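Local coordinates for protein putative thiosulfate sulfurtransferase YOR285W (Saccharomyces cerevisiae, PDB 3D1P) that transfers sulfur from thiosulfate to glutathione, producing S-sulfanylglutathione for mitochondrial hydrogen sulfide metabolism, at residues V42-R47 against K92-Y97. Residues are numbered along the deposited sequence; the frame is centred on the assembly and turned at random.
Sequences VLVDVR and KELIFY
The ring of Tyr-97 lies across the backbone of the neighbouring strand, one face over Asp-45 CA and the carbonyl oxygen of Val-44. A first torsion of 54°, which sets CG between the backbone N and the carbonyl carbon, swings it there. Asp-45 CA makes a CH-pi contact 4.2 Å from the ring centroid, and Leu-43 CB sits at the ring's edge by OH. A water in the ring plane links the Tyr-97 hydroxyl to Asp-45 OD2, to which it donates over 2.6 Å. Arg-47 grips the carboxylate of Asp-45 side-on: NE meets OD1, and NH2 meets Asp-45 OD2 at 2.7 Å in a salt bridge, both through syn lone pairs. Asp-45 OD1 also accepts from Arg-47 N, closing an Asx turn, while Arg-47 NH2 has a second partner in Val-55 O. An alanine in place of Asp-45 would probably leave the Arg-47 guanidinium without its counter-charge, free the turn and break the water link to the Tyr-97 hydroxyl.

Five backbone hydrogen bonds join the parallel strands, from Val-42 N to Glu-93 O at one end to Val-46 N to Tyr-97 O (2.9 Å) at the other. Leu-43 and Ile-95 lie side by side under helix 27-36, Leu-43 CD2 touching Ile-95 CD1 in one of the two conformers of the leucine. On the other face, Val-44 CG2 touches Leu-94 CG at 3.8 Å, whereas Val-44 CB sits over a face of the Phe-96 ring and CG1 touches CE1. Helix 102-112 covers Phe-96 and Val-46.

Strand 93-97 is the middle strand of the parallel sheet of the alpha/beta rhodanese fold, with 41-45 beside it; it leads directly into the loop bearing Cys-98, the catalytic persulfide cysteine, whose side chain lies about 4 Å from that of Val-46.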
loop_
_atom_site.group_PDB
_atom_site.type_symbol
_atom_site.label_atom_id
_atom_site.label_comp_id
_atom_site.label_asym_id
_atom_site.label_seq_id
_atom_site.Cartn_x
_atom_site.Cartn_y
_atom_site.Cartn_z
ATOM N N VAL A 42 3.252 -6.944 -0.825
ATOM C CA VAL A 42 3.615 -5.605 -1.225
ATOM C C VAL A 42 2.817 -4.636 -0.368
ATOM O O VAL A 42 1.602 -4.743 -0.293
ATOM C CB VAL A 42 3.304 -5.343 -2.708
ATOM C CG1 VAL A 42 3.712 -3.944 -3.134
ATOM C CG2 VAL A 42 3.982 -6.398 -3.603
ATOM N N LEU A 43 3.526 -3.673 0.220
ATOM C CA LEU A 43 2.927 -2.641 1.083
ATOM C C LEU A 43 2.743 -1.399 0.224
ATOM O O LEU A 43 3.717 -0.739 -0.155
ATOM C CB LEU A 43 3.857 -2.334 2.262
ATOM C CG LEU A 43 4.189 -3.550 3.140
ATOM C CD1 LEU A 43 5.132 -3.154 4.273
ATOM C CD2 LEU A 43 2.941 -4.201 3.681
ATOM N N VAL A 44 1.496 -1.092 -0.113
ATOM C CA VAL A 44 1.179 -0.044 -1.081
ATOM C C VAL A 44 0.649 1.189 -0.357
ATOM O O VAL A 44 -0.500 1.258 0.047
ATOM C CB VAL A 44 0.169 -0.501 -2.124
ATOM C CG1 VAL A 44 0.044 0.573 -3.186
ATOM C CG2 VAL A 44 0.570 -1.861 -2.763
ATOM N N ASP A 45 1.551 2.169 -0.219
ATOM C CA ASP A 45 1.255 3.434 0.436
ATOM C C ASP A 45 0.873 4.425 -0.652
ATOM O O ASP A 45 1.675 4.773 -1.522
ATOM C CB ASP A 45 2.516 3.887 1.190
ATOM C CG ASP A 45 2.347 5.130 2.019
ATOM O OD1 ASP A 45 1.518 6.000 1.708
ATOM O OD2 ASP A 45 3.122 5.236 3.007
ATOM N N VAL A 46 -0.386 4.854 -0.633
ATOM C CA VAL A 46 -0.917 5.694 -1.707
ATOM C C VAL A 46 -1.039 7.160 -1.295
ATOM O O VAL A 46 -1.712 7.939 -1.967
ATOM C CB VAL A 46 -2.228 5.130 -2.298
ATOM C CG1 VAL A 46 -2.024 3.691 -2.718
ATOM C CG2 VAL A 46 -3.408 5.252 -1.378
ATOM N N ARG A 47 -0.339 7.555 -0.238
ATOM C CA ARG A 47 -0.184 8.974 0.050
ATOM C C ARG A 47 0.631 9.666 -1.053
ATOM O O ARG A 47 1.236 9.022 -1.911
ATOM C CB ARG A 47 0.478 9.158 1.416
ATOM C CG ARG A 47 -0.353 8.637 2.573
ATOM C CD ARG A 47 0.337 8.768 3.917
ATOM N NE ARG A 47 1.593 8.009 3.892
ATOM C CZ ARG A 47 2.668 8.266 4.595
ATOM N NH1 ARG A 47 2.699 9.229 5.479
ATOM N NH2 ARG A 47 3.746 7.526 4.381
ATOM N N LYS A 92 1.077 -11.326 -6.085
ATOM C CA LYS A 92 1.362 -11.013 -4.703
ATOM C C LYS A 92 0.126 -10.479 -4.004
ATOM O O LYS A 92 -0.833 -10.055 -4.626
ATOM C CB LYS A 92 2.474 -9.980 -4.651
ATOM C CG LYS A 92 3.818 -10.539 -5.129
ATOM C CD LYS A 92 4.931 -9.531 -4.943
ATOM C CE LYS A 92 6.299 -9.973 -5.437
ATOM N NZ LYS A 92 7.324 -8.948 -5.139
ATOM N N GLU A 93 0.186 -10.487 -2.670
ATOM C CA GLU A 93 -0.796 -9.794 -1.854
ATOM C C GLU A 93 -0.393 -8.316 -1.753
ATOM O O GLU A 93 0.694 -8.017 -1.268
ATOM C CB GLU A 93 -0.849 -10.364 -0.439
ATOM C CG GLU A 93 -1.841 -9.656 0.433
ATOM C CD GLU A 93 -1.874 -10.104 1.883
ATOM O OE1 GLU A 93 -1.054 -10.930 2.299
ATOM O OE2 GLU A 93 -2.743 -9.582 2.620
ATOM N N LEU A 94 -1.256 -7.421 -2.206
ATOM C CA LEU A 94 -1.008 -5.987 -2.099
ATOM C C LEU A 94 -1.872 -5.446 -0.957
ATOM O O LEU A 94 -3.091 -5.663 -0.953
ATOM C CB LEU A 94 -1.387 -5.254 -3.385
ATOM C CG LEU A 94 -0.299 -5.199 -4.462
ATOM C CD1 LEU A 94 0.150 -6.609 -4.946
ATOM C CD2 LEU A 94 -0.782 -4.340 -5.617
ATOM N N ILE A 95 -1.241 -4.765 -0.012
ATOM C CA ILE A 95 -1.910 -4.217 1.162
ATOM C C ILE A 95 -1.937 -2.699 1.013
ATOM O O ILE A 95 -0.889 -2.072 0.990
ATOM C CB ILE A 95 -1.201 -4.597 2.456
ATOM C CG1 ILE A 95 -0.993 -6.097 2.556
ATOM C CG2 ILE A 95 -1.999 -4.055 3.651
ATOM C CD1 ILE A 95 -0.206 -6.540 3.819
ATOM N N PHE A 96 -3.131 -2.123 0.907
ATOM C CA PHE A 96 -3.286 -0.723 0.581
ATOM C C PHE A 96 -3.581 0.128 1.809
ATOM O O PHE A 96 -4.384 -0.253 2.677
ATOM C CB PHE A 96 -4.474 -0.546 -0.364
ATOM C CG PHE A 96 -4.208 -1.079 -1.722
ATOM C CD1 PHE A 96 -3.704 -0.257 -2.726
ATOM C CD2 PHE A 96 -4.411 -2.427 -2.011
ATOM C CE1 PHE A 96 -3.440 -0.780 -3.982
ATOM C CE2 PHE A 96 -4.119 -2.942 -3.271
ATOM C CZ PHE A 96 -3.612 -2.113 -4.225
ATOM N N TYR A 97 -2.995 1.325 1.840
ATOM C CA TYR A 97 -3.269 2.286 2.922
ATOM C C TYR A 97 -2.810 3.669 2.469
ATOM O O TYR A 97 -2.038 3.828 1.527
ATOM C CB TYR A 97 -2.574 1.873 4.223
ATOM C CG TYR A 97 -1.097 1.639 4.089
ATOM C CD1 TYR A 97 -0.188 2.672 4.299
ATOM C CD2 TYR A 97 -0.576 0.399 3.757
ATOM C CE1 TYR A 97 1.157 2.478 4.180
ATOM C CE2 TYR A 97 0.775 0.181 3.611
ATOM C CZ TYR A 97 1.665 1.219 3.840
ATOM O OH TYR A 97 3.003 0.987 3.722
HETATM O O HOH W 1 4.552 3.208 3.933
#